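Local coordinates for major capsid protein (Norovirus Hu/GI.7/TCH-060/USA/2003, PDB 4P25), which forms the norovirus capsid and, through its protruding P domain, binds histo-blood group antigens such as Lewis Y, at residues 93-97 / 187-191; 110-116 / 152-158; 125-130 / 145-151; 136-140 / 177-183. One frame throughout, in Å; residues are numbered along the deposited sequence.

Contact 1 (93-97 / 187-191)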
loop_
_atom_site.group_PDB
_atom_site.type_symbol
_atom_site.label_atom_id
_atom_site.label_comp_id
_atom_site.label_asym_id
_atom_site.label_seq_id
_atom_site.Cartn_x
_atom_site.Cartn_y
_atom_site.Cartn_z
ATOM N N PHE A 93 -25.506 -0.847 3.584
ATOM C CA PHE A 93 -26.146 -1.621 2.535
ATOM C C PHE A 93 -25.626 -3.048 2.638
ATOM O O PHE A 93 -25.824 -3.712 3.659
ATOM C CB PHE A 93 -25.814 -1.004 1.170
ATOM C CG PHE A 93 -26.598 -1.573 0.012
ATOM C CD1 PHE A 93 -27.862 -2.110 0.187
ATOM C CD2 PHE A 93 -26.050 -1.573 -1.264
ATOM C CE1 PHE A 93 -28.567 -2.631 -0.890
ATOM C CE2 PHE A 93 -26.746 -2.091 -2.339
ATOM C CZ PHE A 93 -28.005 -2.623 -2.153
ATOM N N GLU A 94 -24.915 -3.504 1.614
ATOM C CA GLU A 94 -24.521 -4.903 1.527
ATOM C C GLU A 94 -23.157 -5.236 2.146
ATOM O O GLU A 94 -22.992 -6.298 2.735
ATOM C CB GLU A 94 -24.599 -5.383 0.075
ATOM C CG GLU A 94 -26.035 -5.458 -0.429
ATOM C CD GLU A 94 -26.131 -5.774 -1.907
ATOM O OE1 GLU A 94 -25.133 -5.583 -2.627
ATOM O OE2 GLU A 94 -27.217 -6.210 -2.345
ATOM N N SER A 95 -22.201 -4.322 2.021
ATOM C CA SER A 95 -20.875 -4.524 2.598
ATOM C C SER A 95 -20.946 -4.488 4.126
ATOM O O SER A 95 -21.796 -3.794 4.682
ATOM C CB SER A 95 -19.927 -3.438 2.090
ATOM O OG SER A 95 -18.620 -3.604 2.611
ATOM N N PRO A 96 -20.067 -5.239 4.814
ATOM C CA PRO A 96 -20.045 -5.210 6.281
ATOM C C PRO A 96 -19.675 -3.846 6.860
ATOM O O PRO A 96 -20.015 -3.566 8.011
ATOM C CB PRO A 96 -18.945 -6.221 6.632
ATOM C CG PRO A 96 -18.907 -7.157 5.463
ATOM C CD PRO A 96 -19.164 -6.274 4.271
ATOM N N ALA A 97 -18.994 -3.016 6.073
ATOM C CA ALA A 97 -18.440 -1.753 6.556
ATOM C C ALA A 97 -17.896 -0.961 5.357
ATOM O O ALA A 97 -17.966 -1.441 4.219
ATOM C CB ALA A 97 -17.336 -2.035 7.592
ATOM N N THR A 187 -26.390 -9.218 4.382
ATOM C CA THR A 187 -25.104 -8.543 4.444
ATOM C C THR A 187 -24.048 -9.404 3.770
ATOM O O THR A 187 -23.933 -10.591 4.060
ATOM C CB THR A 187 -24.709 -8.245 5.881
ATOM O OG1 THR A 187 -25.801 -7.575 6.524
ATOM C CG2 THR A 187 -23.473 -7.358 5.914
ATOM N N HIS A 188 -23.299 -8.803 2.855
ATOM C CA HIS A 188 -22.289 -9.537 2.109
ATOM C C HIS A 188 -21.002 -9.743 2.910
ATOM O O HIS A 188 -19.933 -9.330 2.466
ATOM C CB HIS A 188 -21.965 -8.820 0.792
ATOM C CG HIS A 188 -23.089 -8.828 -0.200
ATOM N ND1 HIS A 188 -24.351 -9.291 0.107
ATOM C CD2 HIS A 188 -23.138 -8.435 -1.495
ATOM C CE1 HIS A 188 -25.128 -9.182 -0.956
ATOM N NE2 HIS A 188 -24.417 -8.665 -1.940
ATOM N N LEU A 189 -21.104 -10.360 4.087
ATOM C CA LEU A 189 -19.904 -10.856 4.762
ATOM C C LEU A 189 -19.266 -11.902 3.863
ATOM O O LEU A 189 -19.960 -12.765 3.321
ATOM C CB LEU A 189 -20.231 -11.535 6.093
ATOM C CG LEU A 189 -20.337 -10.861 7.461
ATOM C CD1 LEU A 189 -20.531 -11.949 8.510
ATOM C CD2 LEU A 189 -19.117 -10.021 7.792
ATOM N N ALA A 190 -17.949 -11.835 3.710
ATOM C CA ALA A 190 -17.232 -12.896 3.024
ATOM C C ALA A 190 -17.422 -14.182 3.828
ATOM O O ALA A 190 -17.381 -14.153 5.058
ATOM C CB ALA A 190 -15.763 -12.547 2.897
ATOM N N PRO A 191 -17.654 -15.307 3.139
ATOM C CA PRO A 191 -17.954 -16.561 3.835
ATOM C C PRO A 191 -16.715 -17.169 4.474
ATOM O O PRO A 191 -15.597 -16.765 4.135
ATOM C CB PRO A 191 -18.468 -17.460 2.706
ATOM C CG PRO A 191 -17.759 -16.965 1.492
ATOM C CD PRO A 191 -17.647 -15.474 1.673
HETATM O O HOH W 1 -27.233 -5.860 4.664
#
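An inverse gamma turn centred on His188 lays its imidazole against Glu94 where two surface loops of the P domain meet. The two side chains run alongside each other in the same direction. Glu94 CB sits almost squarely over one face of the imidazole, 3.7 Å from the His188 ring centroid, a CH-pi contact, and the carboxylate continues the stack with its plane 27° from that of the ring. CG of His188, anti to the carbonyl carbon (chi1 -68°), turns the ring to Glu94. Because the carboxylate lies above the NE2 side of the ring rather than in its plane, Glu94 OE1 and His188 NE2 are 3.2 Å apart without a usable hydrogen-bond angle. The backbone supplies the direct bond, from His188 N to Glu94 O, modelled so short that its length is doubtful. Next to it, Thr187 CG2 rests 3.4 Å from Glu94 O, while Thr187 OG1, also bonded to Thr184 N, shares a water with Phe93 O. Farther along, Pro96 CG touches Leu189 CD2 at 3.7 Å, with Gln43 packed against both residues. A carboxylate stacked by the rim of the imidazole would probably stabilise a positive charge on His188, even without a direct bond.

Contact 2 (110-116 / 152-158). With FUC (alpha-L-fucopyranose), chain E.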
loop_
_atom_site.group_PDB
_atom_site.type_symbol
_atom_site.label_atom_id
_atom_site.label_comp_id
_atom_site.label_asym_id
_atom_site.label_seq_id
_atom_site.Cartn_x
_atom_site.Cartn_y
_atom_site.Cartn_z
ATOM N N HIS A 110 -6.018 1.200 17.696
ATOM C CA HIS A 110 -5.444 2.517 17.874
ATOM C C HIS A 110 -5.102 3.033 16.491
ATOM O O HIS A 110 -4.218 2.506 15.816
ATOM C CB HIS A 110 -4.241 2.422 18.803
ATOM C CG HIS A 110 -4.567 1.739 20.094
ATOM N ND1 HIS A 110 -4.290 0.407 20.322
ATOM C CD2 HIS A 110 -5.086 2.217 21.251
ATOM C CE1 HIS A 110 -4.653 0.089 21.552
ATOM N NE2 HIS A 110 -5.137 1.170 22.137
ATOM N N VAL A 111 -5.853 4.046 16.066
ATOM C CA VAL A 111 -5.895 4.465 14.671
ATOM C C VAL A 111 -5.359 5.876 14.571
ATOM O O VAL A 111 -5.848 6.780 15.253
ATOM C CB VAL A 111 -7.354 4.451 14.159
ATOM C CG1 VAL A 111 -7.410 4.785 12.672
ATOM C CG2 VAL A 111 -8.013 3.097 14.434
ATOM N N SER A 112 -4.345 6.074 13.734
ATOM C CA SER A 112 -3.726 7.395 13.611
ATOM C C SER A 112 -4.320 8.178 12.454
ATOM O O SER A 112 -4.176 7.788 11.291
ATOM C CB SER A 112 -2.219 7.268 13.435
ATOM O OG SER A 112 -1.621 8.552 13.484
ATOM N N THR A 113 -4.987 9.286 12.774
ATOM C CA THR A 113 -5.688 10.069 11.754
ATOM C C THR A 113 -5.214 11.518 11.649
ATOM O O THR A 113 -4.639 12.076 12.591
ATOM C CB THR A 113 -7.208 10.084 12.004
ATOM O OG1 THR A 113 -7.494 10.787 13.215
ATOM C CG2 THR A 113 -7.747 8.676 12.116
ATOM N N PHE A 114 -5.462 12.114 10.491
ATOM C CA PHE A 114 -5.241 13.542 10.297
ATOM C C PHE A 114 -6.505 14.209 9.766
ATOM O O PHE A 114 -7.352 13.557 9.158
ATOM C CB PHE A 114 -4.041 13.812 9.379
ATOM C CG PHE A 114 -4.280 13.484 7.918
ATOM C CD1 PHE A 114 -4.213 12.176 7.465
ATOM C CD2 PHE A 114 -4.528 14.496 7.000
ATOM C CE1 PHE A 114 -4.418 11.878 6.121
ATOM C CE2 PHE A 114 -4.732 14.204 5.652
ATOM C CZ PHE A 114 -4.674 12.890 5.215
ATOM N N LYS A 115 -6.639 15.508 10.016
ATOM C CA LYS A 115 -7.793 16.246 9.527
ATOM C C LYS A 115 -7.578 16.588 8.063
ATOM O O LYS A 115 -6.573 17.198 7.699
ATOM C CB LYS A 115 -8.027 17.521 10.342
ATOM C CG LYS A 115 -9.329 18.222 9.994
ATOM C CD LYS A 115 -9.566 19.455 10.849
ATOM C CE LYS A 115 -10.956 20.016 10.602
ATOM N NZ LYS A 115 -11.319 21.049 11.607
ATOM N N VAL A 116 -8.521 16.188 7.214
ATOM C CA VAL A 116 -8.394 16.444 5.799
ATOM C C VAL A 116 -8.693 17.910 5.475
ATOM O O VAL A 116 -7.786 18.647 5.110
ATOM C CB VAL A 116 -9.303 15.543 4.961
ATOM C CG1 VAL A 116 -9.115 15.833 3.485
ATOM C CG2 VAL A 116 -9.006 14.090 5.269
ATOM N N THR A 152 -11.258 16.876 15.212
ATOM C CA THR A 152 -12.536 17.436 14.790
ATOM C C THR A 152 -12.697 17.242 13.290
ATOM O O THR A 152 -11.729 16.966 12.579
ATOM C CB THR A 152 -12.638 18.946 15.095
ATOM O OG1 THR A 152 -11.609 19.648 14.385
ATOM C CG2 THR A 152 -12.504 19.221 16.593
ATOM N N GLY A 153 -13.928 17.375 12.812
ATOM C CA GLY A 153 -14.211 17.302 11.390
ATOM C C GLY A 153 -13.881 15.979 10.716
ATOM O O GLY A 153 -14.020 14.905 11.305
ATOM N N ASP A 154 -13.439 16.083 9.466
ATOM C CA ASP A 154 -13.188 14.950 8.582
ATOM C C ASP A 154 -11.811 14.354 8.875
ATOM O O ASP A 154 -10.787 14.948 8.536
ATOM C CB ASP A 154 -13.288 15.465 7.141
ATOM C CG ASP A 154 -13.115 14.378 6.081
ATOM O OD1 ASP A 154 -13.018 13.175 6.408
ATOM O OD2 ASP A 154 -13.090 14.762 4.888
ATOM N N GLN A 155 -11.796 13.181 9.506
ATOM C CA GLN A 155 -10.552 12.519 9.894
ATOM C C GLN A 155 -10.298 11.289 9.036
ATOM O O GLN A 155 -11.190 10.458 8.848
ATOM C CB GLN A 155 -10.602 12.092 11.366
ATOM C CG GLN A 155 -10.679 13.236 12.371
ATOM C CD GLN A 155 -9.354 13.968 12.564
ATOM O OE1 GLN A 155 -8.286 13.353 12.625
ATOM N NE2 GLN A 155 -9.424 15.290 12.666
ATOM N N LEU A 156 -9.077 11.175 8.516
ATOM C CA LEU A 156 -8.680 10.030 7.710
ATOM C C LEU A 156 -7.434 9.422 8.305
ATOM O O LEU A 156 -6.480 10.128 8.629
ATOM C CB LEU A 156 -8.408 10.460 6.265
ATOM C CG LEU A 156 -7.696 9.475 5.328
ATOM C CD1 LEU A 156 -8.523 8.222 5.105
ATOM C CD2 LEU A 156 -7.398 10.160 4.003
ATOM N N GLY A 157 -7.442 8.105 8.458
ATOM C CA GLY A 157 -6.302 7.461 9.079
ATOM C C GLY A 157 -6.147 5.975 8.865
ATOM O O GLY A 157 -6.893 5.341 8.116
ATOM N N THR A 158 -5.149 5.436 9.551
ATOM C CA THR A 158 -4.710 4.063 9.369
ATOM C C THR A 158 -4.556 3.381 10.722
ATOM O O THR A 158 -4.088 3.996 11.683
ATOM C CB THR A 158 -3.360 4.047 8.624
ATOM O OG1 THR A 158 -3.508 4.712 7.360
ATOM C CG2 THR A 158 -2.872 2.627 8.390
HETATM C C1 FUC E . -4.051 1.919 25.389
HETATM C C2 FUC E . -4.150 3.371 24.951
HETATM C C3 FUC E . -3.809 4.278 26.121
HETATM C C4 FUC E . -2.452 3.890 26.685
HETATM C C5 FUC E . -2.447 2.409 27.026
HETATM C C6 FUC E . -1.079 2.018 27.586
HETATM O O2 FUC E . -5.485 3.647 24.505
HETATM O O3 FUC E . -3.771 5.642 25.676
HETATM O O4 FUC E . -1.434 4.161 25.711
HETATM O O5 FUC E . -2.718 1.645 25.842
#
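Thr113 and Gly157 form the tight centre of this pairing of strands 108-115 and 154-163 in an antiparallel sheet of the P domain. They are a non-hydrogen-bonded pair with CA atoms just 3.8 Å apart, and Thr113 CG2 sits 3.6 Å from CA of Gly157, which has no side chain. Around them Ser112 with Thr158 and Phe114 with Leu156 bond both ways, and Val116 N bonds Asp154 O. On the same face as its methyl, Thr113 OG1 lies between its backbone N and carbonyl carbon (chi1 66°), placed to donate to Gln155 OE1 at 2.7 Å, in the carbonyl plane and on a lone pair. The Gln155 chain crosses Thr113 at about a right angle and bends at chi2; its NE2 donates to Thr152 O at 2.9 Å, with the acceptor in the amide plane. On the other face Phe114 CE1 is 4.0 Å from Leu156 CD2, and Pro210 of the second subunit packs on Phe114.

The loose side is the outer end. Extended Lys115 runs out past the pairing to give NZ to Thr152 OG1 at 3.1 Å, and exposed Val116 lays CG2 on Leu156 CB, 3.8 Å away. At the opposite end His110 belongs to the glycan pocket: its NE2 bonds galactose O3, and fucose O2 lies near the ring plane at its edge. Bonded through both OE1 and NE2, the Gln155 amide probably has its flip fixed.

Contact 3 (125-130 / 145-151). With FUC (alpha-L-fucopyranose), chain E.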
loop_
_atom_site.group_PDB
_atom_site.type_symbol
_atom_site.label_atom_id
_atom_site.label_comp_id
_atom_site.label_asym_id
_atom_site.label_seq_id
_atom_site.Cartn_x
_atom_site.Cartn_y
_atom_site.Cartn_z
ATOM N N MET A 125 -1.746 15.037 13.937
ATOM C CA MET A 125 -2.210 13.668 14.144
ATOM C C MET A 125 -3.038 13.515 15.411
ATOM O O MET A 125 -2.747 14.128 16.438
ATOM C CB MET A 125 -1.026 12.691 14.198
ATOM C CG MET A 125 -0.014 12.840 13.073
ATOM S SD MET A 125 -0.727 12.757 11.415
ATOM C CE MET A 125 -1.391 11.093 11.411
ATOM N N SER A 126 -4.071 12.689 15.322
ATOM C CA SER A 126 -4.820 12.254 16.496
ATOM C C SER A 126 -4.785 10.735 16.524
ATOM O O SER A 126 -4.891 10.083 15.480
ATOM C CB SER A 126 -6.272 12.733 16.413
ATOM O OG SER A 126 -6.349 14.146 16.364
ATOM N N ARG A 127 -4.624 10.157 17.709
ATOM C CA ARG A 127 -4.748 8.715 17.843
ATOM C C ARG A 127 -6.128 8.408 18.404
ATOM O O ARG A 127 -6.470 8.832 19.520
ATOM C CB ARG A 127 -3.643 8.131 18.729
ATOM C CG ARG A 127 -3.467 6.616 18.559
ATOM C CD ARG A 127 -2.559 6.022 19.634
ATOM N NE ARG A 127 -3.216 6.042 20.939
ATOM C CZ ARG A 127 -2.587 6.054 22.113
ATOM N NH1 ARG A 127 -1.258 6.047 22.177
ATOM N NH2 ARG A 127 -3.295 6.084 23.232
ATOM N N LEU A 128 -6.933 7.705 17.609
ATOM C CA LEU A 128 -8.270 7.305 18.028
ATOM C C LEU A 128 -8.209 5.920 18.646
ATOM O O LEU A 128 -7.787 4.957 17.999
ATOM C CB LEU A 128 -9.234 7.311 16.844
ATOM C CG LEU A 128 -9.179 8.567 15.960
ATOM C CD1 LEU A 128 -10.268 8.523 14.902
ATOM C CD2 LEU A 128 -9.275 9.850 16.793
ATOM N N ASP A 129 -8.613 5.832 19.906
ATOM C CA ASP A 129 -8.594 4.577 20.633
ATOM C C ASP A 129 -10.007 3.991 20.629
ATOM O O ASP A 129 -10.937 4.544 21.219
ATOM C CB ASP A 129 -8.031 4.811 22.037
ATOM C CG ASP A 129 -6.644 5.456 21.995
ATOM O OD1 ASP A 129 -5.824 5.041 21.142
ATOM O OD2 ASP A 129 -6.377 6.389 22.784
ATOM N N VAL A 130 -10.155 2.876 19.921
ATOM C CA VAL A 130 -11.467 2.325 19.601
ATOM C C VAL A 130 -11.666 0.958 20.233
ATOM O O VAL A 130 -10.838 0.056 20.049
ATOM C CB VAL A 130 -11.629 2.170 18.074
ATOM C CG1 VAL A 130 -12.994 1.591 17.729
ATOM C CG2 VAL A 130 -11.408 3.508 17.376
ATOM N N PHE A 145 -14.845 6.516 19.993
ATOM C CA PHE A 145 -13.432 6.486 20.356
ATOM C C PHE A 145 -13.148 7.397 21.537
ATOM O O PHE A 145 -13.948 8.278 21.874
ATOM C CB PHE A 145 -12.535 6.882 19.162
ATOM C CG PHE A 145 -12.692 8.320 18.723
ATOM C CD1 PHE A 145 -11.976 9.337 19.342
ATOM C CD2 PHE A 145 -13.546 8.653 17.679
ATOM C CE1 PHE A 145 -12.125 10.665 18.943
ATOM C CE2 PHE A 145 -13.695 9.973 17.272
ATOM C CZ PHE A 145 -12.980 10.978 17.904
ATOM N N THR A 146 -12.008 7.171 22.171
ATOM C CA THR A 146 -11.441 8.145 23.083
ATOM C C THR A 146 -10.115 8.565 22.466
ATOM O O THR A 146 -9.540 7.821 21.661
ATOM C CB THR A 146 -11.227 7.572 24.506
ATOM O OG1 THR A 146 -10.385 6.415 24.447
ATOM C CG2 THR A 146 -12.563 7.194 25.143
ATOM N N SER A 147 -9.646 9.758 22.810
ATOM C CA SER A 147 -8.388 10.264 22.277
ATOM C C SER A 147 -7.763 11.250 23.245
ATOM O O SER A 147 -8.463 12.029 23.890
ATOM C CB SER A 147 -8.613 10.956 20.930
ATOM O OG SER A 147 -7.394 11.476 20.420
ATOM N N ASP A 148 -6.442 11.218 23.346
ATOM C CA ASP A 148 -5.741 12.201 24.159
ATOM C C ASP A 148 -5.539 13.497 23.379
ATOM O O ASP A 148 -5.103 14.506 23.931
ATOM C CB ASP A 148 -4.416 11.639 24.679
ATOM C CG ASP A 148 -4.616 10.668 25.824
ATOM O OD1 ASP A 148 -5.641 10.801 26.528
ATOM O OD2 ASP A 148 -3.763 9.777 26.021
ATOM N N GLN A 149 -5.876 13.464 22.093
ATOM C CA GLN A 149 -5.830 14.661 21.266
ATOM C C GLN A 149 -7.254 15.187 21.099
ATOM O O GLN A 149 -8.174 14.700 21.758
ATOM C CB GLN A 149 -5.165 14.365 19.914
ATOM C CG GLN A 149 -3.704 13.906 20.023
ATOM C CD GLN A 149 -3.564 12.458 20.475
ATOM O OE1 GLN A 149 -4.311 11.581 20.034
ATOM N NE2 GLN A 149 -2.616 12.207 21.378
ATOM N N ASP A 150 -7.441 16.183 20.236
ATOM C CA ASP A 150 -8.764 16.780 20.045
ATOM C C ASP A 150 -9.171 16.795 18.568
ATOM O O ASP A 150 -9.310 17.860 17.974
ATOM C CB ASP A 150 -8.791 18.207 20.614
ATOM C CG ASP A 150 -10.206 18.740 20.818
ATOM O OD1 ASP A 150 -11.170 17.950 20.742
ATOM O OD2 ASP A 150 -10.351 19.956 21.074
ATOM N N PRO A 151 -9.363 15.603 17.975
ATOM C CA PRO A 151 -9.753 15.541 16.564
ATOM C C PRO A 151 -11.127 16.153 16.320
ATOM O O PRO A 151 -12.037 15.985 17.135
ATOM C CB PRO A 151 -9.787 14.036 16.275
ATOM C CG PRO A 151 -10.027 13.401 17.606
ATOM C CD PRO A 151 -9.278 14.256 18.579
HETATM C C1 FUC E . -4.051 1.919 25.389
HETATM C C2 FUC E . -4.150 3.371 24.951
HETATM C C3 FUC E . -3.809 4.278 26.121
HETATM C C4 FUC E . -2.452 3.890 26.685
HETATM C C5 FUC E . -2.447 2.409 27.026
HETATM C C6 FUC E . -1.079 2.018 27.586
HETATM O O2 FUC E . -5.485 3.647 24.505
HETATM O O3 FUC E . -3.771 5.642 25.676
HETATM O O4 FUC E . -1.434 4.161 25.711
HETATM O O5 FUC E . -2.718 1.645 25.842
HETATM O O HOH W 2 -5.180 8.918 22.012
HETATM O O HOH W 3 -11.366 3.815 24.467
#
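Leu128 is the main bump here. Its CD2 lies over one face of the Phe145 ring, 3.9 Å from the centroid and offset toward the rim, a CH-pi contact, and also meets Pro151 CG at 3.7 Å, so the methyl fills the hollow between ring and proline. Leu80 of strand 78-83 adjoins both Leu128 and Phe145. At one end Val130 CG2 touches Phe145 CB; at the other, Pro151 CB presses on Ser126 OG, 3.4 Å away.

The loop 145-151 follows an edge strand of the sheet within this chain with one bridge, Asp129 with Thr146, and then lets side chains replace the backbone. Gln149, bent at chi2 (76°), curls back so that OE1 takes the N-H of Arg127 at 2.7 Å, the N-H lying above the plane of the Gln149 amide carbonyl. Ser147 OG donates to Arg127 O at 2.9 Å while accepting from Gln149 N, an ST turn.

On the glycan side Arg127 holds Asp129 side-on, NE to OD1 at 2.8 Å and NH2 to OD2 at 3.1 Å. The same NH2 makes a weak bond to fucose O3, modelled at a doubtfully short 2.5 Å. The salt bridge thus fixes the rotation of the guanidinium, probably presetting the edge that meets the sugar.

Contact 4 (136-140 / 177-183)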
loop_
_atom_site.group_PDB
_atom_site.type_symbol
_atom_site.label_atom_id
_atom_site.label_comp_id
_atom_site.label_asym_id
_atom_site.label_seq_id
_atom_site.Cartn_x
_atom_site.Cartn_y
_atom_site.Cartn_z
ATOM N N PHE A 136 -19.672 0.040 18.808
ATOM C CA PHE A 136 -18.911 -0.316 17.615
ATOM C C PHE A 136 -19.893 -0.871 16.589
ATOM O O PHE A 136 -20.265 -2.047 16.632
ATOM C CB PHE A 136 -17.825 -1.339 17.978
ATOM C CG PHE A 136 -16.892 -1.709 16.843
ATOM C CD1 PHE A 136 -15.804 -0.903 16.519
ATOM C CD2 PHE A 136 -17.081 -2.885 16.140
ATOM C CE1 PHE A 136 -14.936 -1.263 15.492
ATOM C CE2 PHE A 136 -16.219 -3.253 15.120
ATOM C CZ PHE A 136 -15.146 -2.436 14.793
ATOM N N ALA A 137 -20.325 -0.001 15.680
ATOM C CA ALA A 137 -21.355 -0.353 14.701
ATOM C C ALA A 137 -20.936 -0.002 13.279
ATOM O O ALA A 137 -21.598 0.798 12.613
ATOM C CB ALA A 137 -22.665 0.358 15.048
ATOM N N PRO A 138 -19.844 -0.607 12.792
ATOM C CA PRO A 138 -19.367 -0.172 11.471
ATOM C C PRO A 138 -20.329 -0.455 10.309
ATOM O O PRO A 138 -20.318 0.306 9.340
ATOM C CB PRO A 138 -18.043 -0.924 11.305
ATOM C CG PRO A 138 -18.135 -2.085 12.236
ATOM C CD PRO A 138 -18.965 -1.628 13.395
ATOM N N HIS A 139 -21.156 -1.494 10.392
ATOM C CA HIS A 139 -22.128 -1.721 9.324
ATOM C C HIS A 139 -23.112 -0.562 9.242
ATOM O O HIS A 139 -23.430 -0.081 8.159
ATOM C CB HIS A 139 -22.881 -3.043 9.489
ATOM C CG HIS A 139 -23.917 -3.263 8.430
ATOM N ND1 HIS A 139 -25.269 -3.292 8.706
ATOM C CD2 HIS A 139 -23.801 -3.426 7.094
ATOM C CE1 HIS A 139 -25.939 -3.481 7.583
ATOM N NE2 HIS A 139 -25.076 -3.569 6.590
ATOM N N LEU A 140 -23.577 -0.112 10.404
ATOM C CA LEU A 140 -24.440 1.059 10.491
ATOM C C LEU A 140 -23.731 2.344 10.103
ATOM O O LEU A 140 -24.367 3.315 9.688
ATOM C CB LEU A 140 -24.975 1.193 11.911
ATOM C CG LEU A 140 -26.167 0.295 12.142
ATOM C CD1 LEU A 140 -26.702 0.480 13.551
ATOM C CD2 LEU A 140 -27.208 0.637 11.095
ATOM N N PRO A 177 -14.143 -8.846 13.436
ATOM C CA PRO A 177 -15.089 -8.131 14.293
ATOM C C PRO A 177 -16.519 -8.613 14.115
ATOM O O PRO A 177 -16.824 -9.343 13.171
ATOM C CB PRO A 177 -14.998 -6.682 13.780
ATOM C CG PRO A 177 -13.724 -6.613 13.001
ATOM C CD PRO A 177 -13.571 -7.961 12.404
ATOM N N SER A 178 -17.379 -8.207 15.046
ATOM C CA SER A 178 -18.816 -8.213 14.836
ATOM C C SER A 178 -19.147 -6.831 14.296
ATOM O O SER A 178 -18.835 -5.827 14.930
ATOM C CB SER A 178 -19.544 -8.427 16.159
ATOM O OG SER A 178 -20.929 -8.163 16.015
ATOM N N TYR A 179 -19.764 -6.767 13.122
ATOM C CA TYR A 179 -19.966 -5.480 12.459
ATOM C C TYR A 179 -21.237 -4.791 12.923
ATOM O O TYR A 179 -21.530 -3.651 12.550
ATOM C CB TYR A 179 -19.904 -5.641 10.940
ATOM C CG TYR A 179 -18.510 -6.006 10.478
ATOM C CD1 TYR A 179 -17.621 -5.030 10.056
ATOM C CD2 TYR A 179 -18.067 -7.326 10.507
ATOM C CE1 TYR A 179 -16.334 -5.360 9.646
ATOM C CE2 TYR A 179 -16.781 -7.663 10.104
ATOM C CZ TYR A 179 -15.917 -6.676 9.678
ATOM O OH TYR A 179 -14.644 -6.995 9.270
ATOM N N GLY A 180 -21.981 -5.519 13.756
ATOM C CA GLY A 180 -23.089 -4.959 14.525
ATOM C C GLY A 180 -24.368 -5.756 14.417
ATOM O O GLY A 180 -24.470 -6.691 13.617
ATOM N N SER A 181 -25.390 -5.335 15.152
ATOM C CA SER A 181 -26.689 -6.017 15.162
ATOM C C SER A 181 -27.555 -5.758 13.929
ATOM O O SER A 181 -28.623 -6.348 13.793
ATOM C CB SER A 181 -27.496 -5.661 16.424
ATOM O OG SER A 181 -27.838 -4.286 16.461
ATOM N N THR A 182 -27.111 -4.882 13.035
ATOM C CA THR A 182 -27.873 -4.622 11.816
ATOM C C THR A 182 -27.485 -5.570 10.701
ATOM O O THR A 182 -28.120 -5.602 9.645
ATOM C CB THR A 182 -27.716 -3.181 11.344
ATOM O OG1 THR A 182 -26.322 -2.817 11.364
ATOM C CG2 THR A 182 -28.506 -2.278 12.264
ATOM N N VAL A 183 -26.438 -6.345 10.948
ATOM C CA VAL A 183 -25.999 -7.362 10.006
ATOM C C VAL A 183 -26.997 -8.511 9.989
ATOM O O VAL A 183 -27.378 -9.031 11.037
ATOM C CB VAL A 183 -24.607 -7.894 10.384
ATOM C CG1 VAL A 183 -24.193 -9.016 9.440
ATOM C CG2 VAL A 183 -23.586 -6.766 10.370
HETATM O O HOH W 4 -20.468 -4.745 16.879
HETATM O O HOH W 5 -23.705 -1.935 12.877
#
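His139 faces a type I beta turn, Gly180 to Val183, where two loops of the P domain pack together. The direct hydrogen bonds are two. The backbone N of His139 gives its hydrogen to Tyr179 O at 3.1 Å, in the carbonyl plane, and His139 ND1 shares a nearly straight bond of 2.9 Å with Thr182 OG1. For the second, CG stands anti to the backbone N (chi1 178°), which carries the imidazole across to the turn so that the hydroxyl meets it at the ring edge. The other ring nitrogen is bonded to Phe93 O.

Water bridges fill in. One water donates to both Phe136 O and Ser178 O, and the edge of the Phe136 ring also approaches Ser178 O; another accepts from Leu140 N, donates to Tyr179 O and also bonds Thr182 OG1, giving the threonine hydroxyl two partners.

Apolar contacts do the rest. Pro138 CG meets Tyr179 CD1 at 3.7 Å, the two side chains crossing at about a right angle, and Phe136 CE2 touches Pro177 CB at 3.9 Å. Val183 CG2 lies against His139 CB. Leu140 is packed tightly: its CD2 is 3.4 Å from Thr182 CG2.

From the N terminus the chain first enters 93-97, which waits until 187-191 to close contact 1, the outermost loop. All the other contacts lie within it. Strand 108-115 comes next and pairs with 152-158 in contact 2; within that loop strand 125-130 meets 145-151 in contact 3. Contact 4 starts between the segments of contact 3, at 136-140, and ends beyond contact 2, at 177-183, so it crosses both. Contacts 2 and 3 sit on neighbouring strands, 108-115 and 125-130, of one sheet and both reach the fucose and the second subunit. Contacts 1 and 4 join loops on one side of the chain's centre, touching through Pro96 and Tyr179, while Val130 meets Phe136 between contacts 3 and 4.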